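Local coordinates for protein SAM-dependent O-methyltransferase (Thermotoga maritima, PDB 1O54) that probably transfers a methyl group from S-adenosyl-L-methionine to N1 of an adenine in tRNA, working as a homotetramer, at residues Pro98-Phe103 with Ala262-Ala267; Arg115-Gly120 with Phe141-Arg146; Ala184-Val189 with Ala210-Thr215; Gly206-Thr211 with Phe266-Cys271. All blocks are in the same frame, centred on the assembly; numbering follows the deposited sequence.

Contact 1 of 4, residues Pro98-Phe103 with Ala262-Ala267; sequences PKDSSF and AYMIFA
Phe-103 holds its CG anti to the backbone N (chi1 177°), and Met-264, with CG anti to its carbonyl carbon, reaches that ring from the strand. The thioether bends at chi3 (-78°), placing CE beside the same part of the ring as SD. Met-264 SD lies 3.8 Å from Phe-103 CD2, at the ring edge and near its plane. This is a Met-aromatic contact. The neighbouring ring atom, Phe-103 CE2, meets Phe-266 CZ at 3.8 Å. The two ring planes are nearly perpendicular (88°). Phe-241 of the second subunit also meets the Phe-103 ring.

Asp-100 touches Met-264 as well: its OD1 is 3.8 Å from SD. The same oxygen is held by polar partners. Lys-99 NZ makes a salt bridge to Asp-100 OD1 at 2.9 Å. A water donates to Asp-100 OD1 at 3.0 Å and to Ala-262 O at 2.7 Å, so it bridges the helix and the residue just before the strand. Asp-100 OD2 bonds to Thr-261 OG1, which also binds Lys-99 NZ. The polar network sits just before the strand, and the apolar packing follows along it. Helix and strand run nearly parallel, with their axes 10.5 Å apart. This is the helix-on-sheet packing of a Rossmann-like class I methyltransferase, here over its antiparallel strand 263-269.

Contact 2 of 4, residues Arg115-Gly120 with Phe141-Arg146; sequences RIIDTG and FAYEKR
The Phe-141 ring meets Arg-115 at its edge, where Phe-141 CE2 lies 3.9 Å from Arg-115 CB, in the ring plane. The guanidinium of Arg-115 is turned 64° from that ring, and its NH1 bonds to Lys-180 O. The Tyr-143 ring has Asp-118 O at its edge and Ile-117 CG2 obliquely beside it. Tyr-143 OH bonds to Glu-179, and its ring meets Phe-177 edge-to-face.

The two strands open and close the beta-alpha-beta unit of strand 115-119, helix 125-134 and strand 139-143 in the Rossmann-like fold. They pair in parallel. Phe-141 N donates to Ile-116 O at 2.7 Å. Asp-118 N then donates to Phe-141 O, and Tyr-143 N to Asp-118 O, each at 2.9 Å. Next along the strands a side chain carries the link. Thr-119 has OG1 anti to its backbone N (chi1 -169°), and this hydroxyl donates to Tyr-143 O at 2.8 Å from above the carbonyl plane. A cis peptide bond joins Thr-119 to Gly-120, the first glycine of a probable GxGxxA loop.

Glu-144 follows the second strand and is predicted to bind S-adenosyl-L-methionine. Its OE1 lies against Gly-120 and accepts from the backbone N of Val-121 and Gly-122. Arg-146 grips the carboxylate side-on: its NE reaches Glu-144 OE2 at 2.8 Å, and its NH2 reaches OE1. The backbone N of Arg-146 adds a 3.0 Å bond to the anti lone pair of Glu-144 OE2.

Contact 3 of 4, residues Ala184-Val189 with Ala210-Thr215; sequences ALFLDV and ATVCPT
Two neighbouring parallel strands of the methyltransferase sheet, 182-187 and 207-213, meet here, with Phe-186 paired to Ala-210. Ala-210 N donates to Leu-185 O at 3.0 Å. Leu-187 N in turn donates to Ala-210 O, also at 3.0 Å. One residue on, a hydroxyl takes over. Thr-211 has OG1 anti to its backbone N (chi1 -170°), and this oxygen donates to Leu-187 O at 2.7 Å. It comes from above the carbonyl plane, 49° out of it. The side chains of Leu-187 and Thr-211 lie side by side and point the same way, and both touch Pro-192.

On the other face, the Phe-186 ring turns its edge to Ala-210 CB and to Val-212. Its CZ lies 3.9 Å from Val-212 CG1, and the two side chains cross at about a right angle. In class I methyltransferases the carboxyl ends of such parallel strands line the cofactor pocket. Consistent with this, Asp-188, next to Leu-187, is predicted to bind S-adenosyl-L-methionine. Its carboxylate packs on a methyl group, with Asp-188 CG 3.5 Å from Val-212 CG2.

Two waters also link the two segments. One donates to Asp-188 OD1 and, weakly, to Val-212 O. A second accepts from Val-189 N at 3.0 Å and lies within bonding distance of both Thr-211 OG1 (2.9 Å) and Val-212 O (2.9 Å); it has more acceptors near it than protons to give.

Contact 4 of 4, residues Gly206-Thr211 with Phe266-Cys271; sequences GGRFAT and FATKVC
Phe-209 and Ala-267 form a hydrogen-bonded antiparallel pair. Phe-209 N donates to Ala-267 O at 2.8 Å, and Ala-267 N returns a bond to Phe-209 O at 3.0 Å. Towards the start of strand 207-213, Lys-269 N donates to Gly-207 O at 2.8 Å. Gly-206 N reaches Lys-269 O at 2.8 Å. Gly-206 has a positive phi (81°), at which a CB would press on the carbonyl O of the residue before.

CA-H...O contacts lie beside these bonds. Phe-266 CA is 3.3 Å from Phe-209 O, and Thr-268 CA faces Gly-207 O in the same way.

The apolar contacts divide between the two faces of the sheet. On one, Ala-210 CB sits 3.6 Å from Phe-266 CD2, with CE2 of that ring close by. Ile-104 of helix 98-107 touches both residues. On the other, Phe-209 CD1 lies 4.3 Å from Ala-267 CB.

The polar ends of the long side chains find partners elsewhere. Lys-269 NZ bonds to the backbone O of Trp-200 and Leu-203 and makes a cation-pi contact with Trp-200. Arg-208 NH2 bonds to Ile-79 O of the second subunit, so this part of the sheet reaches a subunit interface. Strand 263-269, the last of the chain, lies antiparallel between 207-213 and 234-245, as the reversed final strand of the class I methyltransferase sheet does.

All four contacts reach one mixed sheet. Contact 2 comes first across it, then contact 3, joined through neighbouring strands 115-119 and 182-187, with centres 12 Å apart. Contacts 3 and 4 share strand 207-213 and also lie 12 Å apart. Contact 4 shares strand 263-269 with contact 1, which adds helix 98-107; their centres are 14 Å apart. Along the chain, contact 2 closes before contact 3 opens, and both fall between the two segments of contact 1. Contact 4 opens where contact 3 ends and closes with contact 1. One continuous sheet thus joins the predicted cofactor residues of contacts 2 and 3 to the subunit interface at contacts 1 and 4.

Contact 1 of 4, residues Pro98-Phe103 with Ala262-Ala267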
loop_
_atom_site.group_PDB
_atom_site.type_symbol
_atom_site.label_atom_id
_atom_site.label_comp_id
_atom_site.label_asym_id
_atom_site.label_seq_id
_atom_site.Cartn_x
_atom_site.Cartn_y
_atom_site.Cartn_z
ATOM N N PRO A 98 7.030 9.090 13.871
ATOM C CA PRO A 98 7.291 10.238 12.998
ATOM C C PRO A 98 6.539 10.315 11.683
ATOM O O PRO A 98 6.126 11.404 11.289
ATOM C CB PRO A 98 8.786 10.079 12.685
ATOM C CG PRO A 98 9.330 9.520 13.957
ATOM C CD PRO A 98 8.293 8.490 14.382
ATOM N N LYS A 99 6.371 9.183 10.982
ATOM C CA LYS A 99 5.587 9.198 9.738
ATOM C C LYS A 99 4.177 9.745 10.001
ATOM O O LYS A 99 3.574 10.399 9.152
ATOM C CB LYS A 99 5.481 7.794 9.110
ATOM C CG LYS A 99 4.584 6.775 9.849
ATOM C CD LYS A 99 4.305 5.564 8.961
ATOM C CE LYS A 99 3.201 4.718 9.441
ATOM N NZ LYS A 99 1.860 5.200 9.153
ATOM N N ASP A 100 3.663 9.502 11.198
ATOM C CA ASP A 100 2.346 10.005 11.528
ATOM C C ASP A 100 2.445 11.410 12.152
ATOM O O ASP A 100 1.671 12.264 11.810
ATOM C CB ASP A 100 1.617 9.061 12.486
ATOM C CG ASP A 100 1.286 7.701 11.864
ATOM O OD1 ASP A 100 1.069 7.583 10.608
ATOM O OD2 ASP A 100 1.168 6.691 12.601
ATOM N N SER A 101 3.304 11.596 13.152
ATOM C CA SER A 101 3.350 12.869 13.867
ATOM C C SER A 101 3.590 14.087 12.957
ATOM O O SER A 101 2.942 15.109 13.126
ATOM C CB SER A 101 4.360 12.817 15.030
ATOM O OG SER A 101 5.636 12.550 14.559
ATOM N N SER A 102 4.488 13.966 11.980
ATOM C CA SER A 102 4.768 15.055 11.058
ATOM C C SER A 102 3.507 15.463 10.268
ATOM O O SER A 102 3.156 16.653 10.136
ATOM C CB SER A 102 5.926 14.628 10.122
ATOM O OG SER A 102 5.678 13.395 9.429
ATOM N N PHE A 103 2.828 14.448 9.753
ATOM C CA PHE A 103 1.611 14.641 8.999
ATOM C C PHE A 103 0.514 15.263 9.874
ATOM O O PHE A 103 -0.173 16.225 9.461
ATOM C CB PHE A 103 1.182 13.305 8.420
ATOM C CG PHE A 103 -0.124 13.361 7.661
ATOM C CD1 PHE A 103 -0.210 13.973 6.414
ATOM C CD2 PHE A 103 -1.250 12.751 8.180
ATOM C CE1 PHE A 103 -1.425 13.997 5.717
ATOM C CE2 PHE A 103 -2.425 12.745 7.490
ATOM C CZ PHE A 103 -2.518 13.366 6.256
ATOM N N ALA A 262 -1.243 3.557 13.163
ATOM C CA ALA A 262 -2.473 4.148 13.678
ATOM C C ALA A 262 -3.384 4.705 12.575
ATOM O O ALA A 262 -2.911 5.205 11.564
ATOM C CB ALA A 262 -2.120 5.284 14.668
ATOM N N TYR A 263 -4.695 4.636 12.806
ATOM C CA TYR A 263 -5.686 5.367 12.020
ATOM C C TYR A 263 -5.697 6.777 12.587
ATOM O O TYR A 263 -5.721 6.941 13.794
ATOM C CB TYR A 263 -7.061 4.739 12.140
ATOM C CG TYR A 263 -7.071 3.317 11.605
ATOM C CD1 TYR A 263 -6.968 2.229 12.443
ATOM C CD2 TYR A 263 -7.102 3.087 10.230
ATOM C CE1 TYR A 263 -6.964 0.936 11.936
ATOM C CE2 TYR A 263 -7.079 1.783 9.713
ATOM C CZ TYR A 263 -7.022 0.729 10.572
ATOM O OH TYR A 263 -7.016 -0.584 10.116
ATOM N N MET A 264 -5.623 7.771 11.716
ATOM C CA MET A 264 -5.636 9.161 12.119
ATOM C C MET A 264 -6.970 9.795 11.771
ATOM O O MET A 264 -7.398 9.718 10.609
ATOM C CB MET A 264 -4.541 9.902 11.387
ATOM C CG MET A 264 -3.175 9.341 11.687
ATOM S SD MET A 264 -1.824 10.019 10.693
ATOM C CE MET A 264 -2.050 9.131 9.106
ATOM N N ILE A 265 -7.594 10.452 12.739
ATOM C CA ILE A 265 -8.895 11.067 12.532
ATOM C C ILE A 265 -8.789 12.545 12.775
ATOM O O ILE A 265 -8.225 12.945 13.788
ATOM C CB ILE A 265 -9.938 10.467 13.495
ATOM C CG1 ILE A 265 -10.013 8.919 13.374
ATOM C CG2 ILE A 265 -11.300 11.075 13.243
ATOM C CD1 ILE A 265 -10.804 8.265 14.477
ATOM N N PHE A 266 -9.339 13.344 11.857
ATOM C CA PHE A 266 -9.283 14.801 11.950
ATOM C C PHE A 266 -10.677 15.376 11.869
ATOM O O PHE A 266 -11.551 14.804 11.228
ATOM C CB PHE A 266 -8.480 15.306 10.746
ATOM C CG PHE A 266 -7.067 14.769 10.686
ATOM C CD1 PHE A 266 -6.802 13.601 9.999
ATOM C CD2 PHE A 266 -6.038 15.397 11.319
ATOM C CE1 PHE A 266 -5.492 13.065 9.952
ATOM C CE2 PHE A 266 -4.731 14.883 11.262
ATOM C CZ PHE A 266 -4.485 13.706 10.587
ATOM N N ALA A 267 -10.881 16.541 12.478
ATOM C CA ALA A 267 -12.136 17.263 12.413
ATOM C C ALA A 267 -11.865 18.743 12.723
ATOM O O ALA A 267 -10.852 19.088 13.329
ATOM C CB ALA A 267 -13.104 16.681 13.383
HETATM O O HOH W 1 -1.078 5.720 9.671
#

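Contact 2 of 4, residues Arg115-Gly120 with Phe141-Arg146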
loop_
_atom_site.group_PDB
_atom_site.type_symbol
_atom_site.label_atom_id
_atom_site.label_comp_id
_atom_site.label_asym_id
_atom_site.label_seq_id
_atom_site.Cartn_x
_atom_site.Cartn_y
_atom_site.Cartn_z
ATOM N N ARG A 115 -1.488 28.104 20.304
ATOM C CA ARG A 115 -1.747 27.444 21.577
ATOM C C ARG A 115 -2.386 26.082 21.244
ATOM O O ARG A 115 -3.434 26.019 20.567
ATOM C CB ARG A 115 -2.698 28.285 22.433
ATOM C CG ARG A 115 -2.029 29.586 22.917
ATOM C CD ARG A 115 -3.007 30.681 23.390
ATOM N NE ARG A 115 -3.736 30.255 24.584
ATOM C CZ ARG A 115 -5.027 29.884 24.619
ATOM N NH1 ARG A 115 -5.769 29.863 23.526
ATOM N NH2 ARG A 115 -5.581 29.567 25.771
ATOM N N ILE A 116 -1.765 25.023 21.744
ATOM C CA ILE A 116 -2.098 23.660 21.362
ATOM C C ILE A 116 -2.289 22.827 22.639
ATOM O O ILE A 116 -1.466 22.930 23.554
ATOM C CB ILE A 116 -0.920 23.034 20.590
ATOM C CG1 ILE A 116 -0.563 23.846 19.343
ATOM C CG2 ILE A 116 -1.239 21.565 20.262
ATOM C CD1 ILE A 116 -1.607 23.902 18.323
ATOM N N ILE A 117 -3.327 22.004 22.690
ATOM C CA ILE A 117 -3.498 21.033 23.782
ATOM C C ILE A 117 -3.016 19.679 23.255
ATOM O O ILE A 117 -3.373 19.276 22.150
ATOM C CB ILE A 117 -4.955 20.982 24.266
ATOM C CG1 ILE A 117 -5.274 22.259 25.077
ATOM C CG2 ILE A 117 -5.258 19.742 25.083
ATOM C CD1 ILE A 117 -6.727 22.450 25.357
ATOM N N ASP A 118 -2.266 18.969 24.081
ATOM C CA ASP A 118 -1.785 17.619 23.777
ATOM C C ASP A 118 -2.113 16.738 24.973
ATOM O O ASP A 118 -1.758 17.052 26.099
ATOM C CB ASP A 118 -0.277 17.690 23.586
ATOM C CG ASP A 118 0.354 16.348 23.289
ATOM O OD1 ASP A 118 1.438 16.038 23.872
ATOM O OD2 ASP A 118 -0.173 15.526 22.513
ATOM N N THR A 119 -2.807 15.629 24.756
ATOM C CA THR A 119 -3.064 14.712 25.860
ATOM C C THR A 119 -3.421 13.316 25.348
ATOM O O THR A 119 -4.123 13.239 24.368
ATOM C CB THR A 119 -4.197 15.262 26.730
ATOM O OG1 THR A 119 -4.296 14.510 27.961
ATOM C CG2 THR A 119 -5.576 15.181 26.080
ATOM N N GLY A 120 -2.958 12.232 25.973
ATOM C CA GLY A 120 -1.889 12.192 26.939
ATOM C C GLY A 120 -0.573 12.506 26.276
ATOM O O GLY A 120 -0.533 12.860 25.101
ATOM N N PHE A 141 0.081 22.895 25.811
ATOM C CA PHE A 141 -0.450 22.539 27.147
ATOM C C PHE A 141 -0.635 21.033 27.113
ATOM O O PHE A 141 -1.539 20.499 26.447
ATOM C CB PHE A 141 -1.753 23.288 27.408
ATOM C CG PHE A 141 -1.606 24.770 27.268
ATOM C CD1 PHE A 141 -1.094 25.521 28.299
ATOM C CD2 PHE A 141 -1.943 25.404 26.075
ATOM C CE1 PHE A 141 -0.942 26.888 28.177
ATOM C CE2 PHE A 141 -1.769 26.762 25.936
ATOM C CZ PHE A 141 -1.260 27.506 26.960
ATOM N N ALA A 142 0.269 20.362 27.800
ATOM C CA ALA A 142 0.373 18.908 27.744
ATOM C C ALA A 142 -0.155 18.268 29.013
ATOM O O ALA A 142 0.493 18.331 30.074
ATOM C CB ALA A 142 1.838 18.520 27.491
ATOM N N TYR A 143 -1.332 17.657 28.905
ATOM C CA TYR A 143 -1.988 17.078 30.054
ATOM C C TYR A 143 -1.602 15.608 30.176
ATOM O O TYR A 143 -1.826 14.818 29.256
ATOM C CB TYR A 143 -3.484 17.216 29.915
ATOM C CG TYR A 143 -4.007 18.612 30.115
ATOM C CD1 TYR A 143 -3.824 19.598 29.169
ATOM C CD2 TYR A 143 -4.778 18.922 31.236
ATOM C CE1 TYR A 143 -4.350 20.886 29.361
ATOM C CE2 TYR A 143 -5.291 20.191 31.440
ATOM C CZ TYR A 143 -5.072 21.163 30.508
ATOM O OH TYR A 143 -5.596 22.422 30.717
ATOM N N GLU A 144 -1.030 15.261 31.308
ATOM C CA GLU A 144 -0.601 13.901 31.576
ATOM C C GLU A 144 -0.753 13.609 33.030
ATOM O O GLU A 144 0.100 13.994 33.817
ATOM C CB GLU A 144 0.842 13.718 31.183
ATOM C CG GLU A 144 1.408 12.339 31.454
ATOM C CD GLU A 144 0.622 11.263 30.773
ATOM O OE1 GLU A 144 0.817 11.048 29.541
ATOM O OE2 GLU A 144 -0.223 10.647 31.463
ATOM N N LYS A 145 -1.831 12.929 33.359
ATOM C CA LYS A 145 -2.143 12.568 34.748
ATOM C C LYS A 145 -1.203 11.495 35.322
ATOM O O LYS A 145 -1.133 11.324 36.538
ATOM C CB LYS A 145 -3.598 12.076 34.843
ATOM C CG LYS A 145 -3.889 10.804 34.041
ATOM C CD LYS A 145 -5.347 10.379 34.167
ATOM C CE LYS A 145 -5.670 9.285 33.174
ATOM N NZ LYS A 145 -7.065 8.754 33.345
ATOM N N ARG A 146 -0.513 10.752 34.464
ATOM C CA ARG A 146 0.440 9.733 34.928
ATOM C C ARG A 146 1.775 10.380 35.271
ATOM O O ARG A 146 2.536 10.747 34.394
ATOM C CB ARG A 146 0.626 8.637 33.886
ATOM C CG ARG A 146 -0.638 7.894 33.508
ATOM C CD ARG A 146 -0.461 7.045 32.254
ATOM N NE ARG A 146 -0.162 7.882 31.079
ATOM C CZ ARG A 146 0.276 7.410 29.917
ATOM N NH1 ARG A 146 0.442 6.105 29.732
ATOM N NH2 ARG A 146 0.516 8.245 28.918
#

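Contact 3 of 4, residues Ala184-Val189 with Ala210-Thr215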
loop_
_atom_site.group_PDB
_atom_site.type_symbol
_atom_site.label_atom_id
_atom_site.label_comp_id
_atom_site.label_asym_id
_atom_site.label_seq_id
_atom_site.Cartn_x
_atom_site.Cartn_y
_atom_site.Cartn_z
ATOM N N ALA A 184 -5.493 24.247 18.118
ATOM C CA ALA A 184 -5.590 22.839 17.723
ATOM C C ALA A 184 -5.413 21.961 18.955
ATOM O O ALA A 184 -4.887 22.416 19.982
ATOM C CB ALA A 184 -4.565 22.486 16.698
ATOM N N LEU A 185 -5.823 20.708 18.827
ATOM C CA LEU A 185 -5.811 19.779 19.921
ATOM C C LEU A 185 -5.522 18.403 19.379
ATOM O O LEU A 185 -6.143 17.953 18.422
ATOM C CB LEU A 185 -7.153 19.811 20.653
ATOM C CG LEU A 185 -7.251 19.022 21.966
ATOM C CD1 LEU A 185 -8.261 19.651 22.874
ATOM C CD2 LEU A 185 -7.557 17.555 21.691
ATOM N N PHE A 186 -4.575 17.730 20.010
ATOM C CA PHE A 186 -4.261 16.327 19.682
ATOM C C PHE A 186 -4.584 15.453 20.890
ATOM O O PHE A 186 -4.135 15.716 22.027
ATOM C CB PHE A 186 -2.789 16.143 19.352
ATOM C CG PHE A 186 -2.452 14.736 18.995
ATOM C CD1 PHE A 186 -2.932 14.186 17.791
ATOM C CD2 PHE A 186 -1.720 13.935 19.846
ATOM C CE1 PHE A 186 -2.647 12.853 17.457
ATOM C CE2 PHE A 186 -1.420 12.612 19.513
ATOM C CZ PHE A 186 -1.907 12.068 18.326
ATOM N N LEU A 187 -5.316 14.376 20.617
ATOM C CA LEU A 187 -5.834 13.504 21.642
ATOM C C LEU A 187 -5.294 12.097 21.387
ATOM O O LEU A 187 -5.458 11.560 20.288
ATOM C CB LEU A 187 -7.340 13.466 21.571
ATOM C CG LEU A 187 -8.061 12.562 22.583
ATOM C CD1 LEU A 187 -7.873 13.013 24.007
ATOM C CD2 LEU A 187 -9.549 12.534 22.211
ATOM N N ASP A 188 -4.659 11.504 22.408
ATOM C CA ASP A 188 -4.162 10.163 22.281
ATOM C C ASP A 188 -4.362 9.501 23.646
ATOM O O ASP A 188 -3.556 9.689 24.570
ATOM C CB ASP A 188 -2.711 10.170 21.904
ATOM C CG ASP A 188 -2.155 8.783 21.612
ATOM O OD1 ASP A 188 -2.851 7.778 21.784
ATOM O OD2 ASP A 188 -0.977 8.641 21.225
ATOM N N VAL A 189 -5.454 8.772 23.759
ATOM C CA VAL A 189 -5.895 8.130 25.014
ATOM C C VAL A 189 -6.517 6.803 24.609
ATOM O O VAL A 189 -6.813 6.600 23.432
ATOM C CB VAL A 189 -6.922 8.972 25.787
ATOM C CG1 VAL A 189 -6.330 10.311 26.233
ATOM C CG2 VAL A 189 -8.137 9.230 24.954
ATOM N N ALA A 210 -7.289 16.428 16.133
ATOM C CA ALA A 210 -6.814 15.127 15.618
ATOM C C ALA A 210 -6.732 14.124 16.736
ATOM O O ALA A 210 -6.460 14.495 17.881
ATOM C CB ALA A 210 -5.467 15.256 14.894
ATOM N N THR A 211 -6.955 12.853 16.414
ATOM C CA THR A 211 -6.718 11.761 17.355
ATOM C C THR A 211 -6.186 10.545 16.556
ATOM O O THR A 211 -6.238 10.513 15.306
ATOM C CB THR A 211 -7.988 11.458 18.165
ATOM O OG1 THR A 211 -7.695 10.530 19.256
ATOM C CG2 THR A 211 -9.063 10.767 17.359
ATOM N N VAL A 212 -5.619 9.587 17.268
ATOM C CA VAL A 212 -5.134 8.358 16.651
ATOM C C VAL A 212 -5.817 7.183 17.328
ATOM O O VAL A 212 -6.075 7.223 18.549
ATOM C CB VAL A 212 -3.629 8.224 16.777
ATOM C CG1 VAL A 212 -2.925 9.240 15.867
ATOM C CG2 VAL A 212 -3.159 8.381 18.264
ATOM N N CYS A 213 -6.162 6.170 16.537
ATOM C CA CYS A 213 -6.823 4.968 17.012
ATOM C C CYS A 213 -6.079 3.763 16.434
ATOM O O CYS A 213 -5.792 3.726 15.253
ATOM C CB CYS A 213 -8.289 4.921 16.533
ATOM S SG CYS A 213 -9.367 6.157 17.267
ATOM N N PRO A 214 -5.744 2.778 17.250
ATOM C CA PRO A 214 -5.090 1.589 16.763
ATOM C C PRO A 214 -5.961 0.599 16.006
ATOM O O PRO A 214 -5.409 -0.172 15.231
ATOM C CB PRO A 214 -4.560 0.925 18.044
ATOM C CG PRO A 214 -5.424 1.350 19.092
ATOM C CD PRO A 214 -5.839 2.777 18.720
ATOM N N THR A 215 -7.264 0.597 16.273
ATOM C CA THR A 215 -8.175 -0.400 15.693
ATOM C C THR A 215 -9.317 0.277 14.916
ATOM O O THR A 215 -9.714 1.393 15.173
ATOM C CB THR A 215 -8.803 -1.307 16.726
ATOM O OG1 THR A 215 -9.729 -0.567 17.566
ATOM C CG2 THR A 215 -7.760 -1.920 17.662
HETATM O O HOH W 2 -4.285 5.350 20.892
HETATM O O HOH W 3 -6.891 8.479 21.090
#

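Contact 4 of 4, residues Gly206-Thr211 with Phe266-Cys271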
loop_
_atom_site.group_PDB
_atom_site.type_symbol
_atom_site.label_atom_id
_atom_site.label_comp_id
_atom_site.label_asym_id
_atom_site.label_seq_id
_atom_site.Cartn_x
_atom_site.Cartn_y
_atom_site.Cartn_z
ATOM N N GLY A 206 -13.328 27.171 14.264
ATOM C CA GLY A 206 -12.443 26.813 13.179
ATOM C C GLY A 206 -11.184 26.095 13.654
ATOM O O GLY A 206 -10.303 25.801 12.854
ATOM N N GLY A 207 -11.109 25.784 14.940
ATOM C CA GLY A 207 -9.944 25.056 15.478
ATOM C C GLY A 207 -9.922 23.605 14.981
ATOM O O GLY A 207 -10.951 23.023 14.597
ATOM N N ARG A 208 -8.748 23.008 15.034
ATOM C CA ARG A 208 -8.543 21.705 14.439
ATOM C C ARG A 208 -8.232 20.645 15.489
ATOM O O ARG A 208 -7.443 20.841 16.425
ATOM C CB ARG A 208 -7.415 21.773 13.441
ATOM C CG ARG A 208 -7.695 22.746 12.303
ATOM C CD ARG A 208 -6.537 22.937 11.325
ATOM N NE ARG A 208 -7.036 23.647 10.122
ATOM C CZ ARG A 208 -7.100 24.962 10.024
ATOM N NH1 ARG A 208 -6.727 25.732 11.034
ATOM N NH2 ARG A 208 -7.565 25.525 8.922
ATOM N N PHE A 209 -8.869 19.505 15.306
ATOM C CA PHE A 209 -8.800 18.363 16.195
ATOM C C PHE A 209 -8.166 17.176 15.460
ATOM O O PHE A 209 -8.499 16.923 14.299
ATOM C CB PHE A 209 -10.254 17.990 16.595
ATOM C CG PHE A 209 -10.377 16.668 17.315
ATOM C CD1 PHE A 209 -10.610 15.479 16.624
ATOM C CD2 PHE A 209 -10.145 16.587 18.674
ATOM C CE1 PHE A 209 -10.687 14.255 17.294
ATOM C CE2 PHE A 209 -10.248 15.370 19.360
ATOM C CZ PHE A 209 -10.508 14.202 18.653
ATOM N N ALA A 210 -7.289 16.428 16.133
ATOM C CA ALA A 210 -6.814 15.127 15.618
ATOM C C ALA A 210 -6.732 14.124 16.736
ATOM O O ALA A 210 -6.460 14.495 17.881
ATOM C CB ALA A 210 -5.467 15.256 14.894
ATOM N N THR A 211 -6.955 12.853 16.414
ATOM C CA THR A 211 -6.718 11.761 17.355
ATOM C C THR A 211 -6.186 10.545 16.556
ATOM O O THR A 211 -6.238 10.513 15.306
ATOM C CB THR A 211 -7.988 11.458 18.165
ATOM O OG1 THR A 211 -7.695 10.530 19.256
ATOM C CG2 THR A 211 -9.063 10.767 17.359
ATOM N N PHE A 266 -9.339 13.344 11.857
ATOM C CA PHE A 266 -9.283 14.801 11.950
ATOM C C PHE A 266 -10.677 15.376 11.869
ATOM O O PHE A 266 -11.551 14.804 11.228
ATOM C CB PHE A 266 -8.480 15.306 10.746
ATOM C CG PHE A 266 -7.067 14.769 10.686
ATOM C CD1 PHE A 266 -6.802 13.601 9.999
ATOM C CD2 PHE A 266 -6.038 15.397 11.319
ATOM C CE1 PHE A 266 -5.492 13.065 9.952
ATOM C CE2 PHE A 266 -4.731 14.883 11.262
ATOM C CZ PHE A 266 -4.485 13.706 10.587
ATOM N N ALA A 267 -10.881 16.541 12.478
ATOM C CA ALA A 267 -12.136 17.263 12.413
ATOM C C ALA A 267 -11.865 18.743 12.723
ATOM O O ALA A 267 -10.852 19.088 13.329
ATOM C CB ALA A 267 -13.104 16.681 13.383
ATOM N N THR A 268 -12.771 19.599 12.259
ATOM C CA THR A 268 -12.705 21.038 12.486
ATOM C C THR A 268 -13.903 21.476 13.292
ATOM O O THR A 268 -15.023 21.170 12.899
ATOM C CB THR A 268 -12.693 21.732 11.118
ATOM O OG1 THR A 268 -11.479 21.379 10.413
ATOM C CG2 THR A 268 -12.686 23.246 11.272
ATOM N N LYS A 269 -13.661 22.192 14.383
ATOM C CA LYS A 269 -14.719 22.710 15.228
ATOM C C LYS A 269 -15.449 23.862 14.581
ATOM O O LYS A 269 -14.836 24.820 14.093
ATOM C CB LYS A 269 -14.149 23.182 16.561
ATOM C CG LYS A 269 -15.231 23.651 17.585
ATOM C CD LYS A 269 -14.827 24.801 18.297
ATOM C CE LYS A 269 -15.901 25.466 19.114
ATOM N NZ LYS A 269 -15.569 25.354 20.543
ATOM N N VAL A 270 -16.770 23.799 14.640
ATOM C CA VAL A 270 -17.618 24.946 14.330
ATOM C C VAL A 270 -18.477 25.265 15.549
ATOM O O VAL A 270 -18.583 24.457 16.479
ATOM C CB VAL A 270 -18.452 24.701 13.091
ATOM C CG1 VAL A 270 -17.522 24.568 11.880
ATOM C CG2 VAL A 270 -19.378 23.462 13.249
ATOM N N CYS A 271 -19.074 26.447 15.561
ATOM C CA CYS A 271 -19.787 26.903 16.754
ATOM C C CYS A 271 -21.102 26.164 16.973
ATOM O O CYS A 271 -21.476 25.898 18.108
ATOM C CB CYS A 271 -20.025 28.413 16.693
ATOM S SG CYS A 271 -18.430 29.271 16.737
#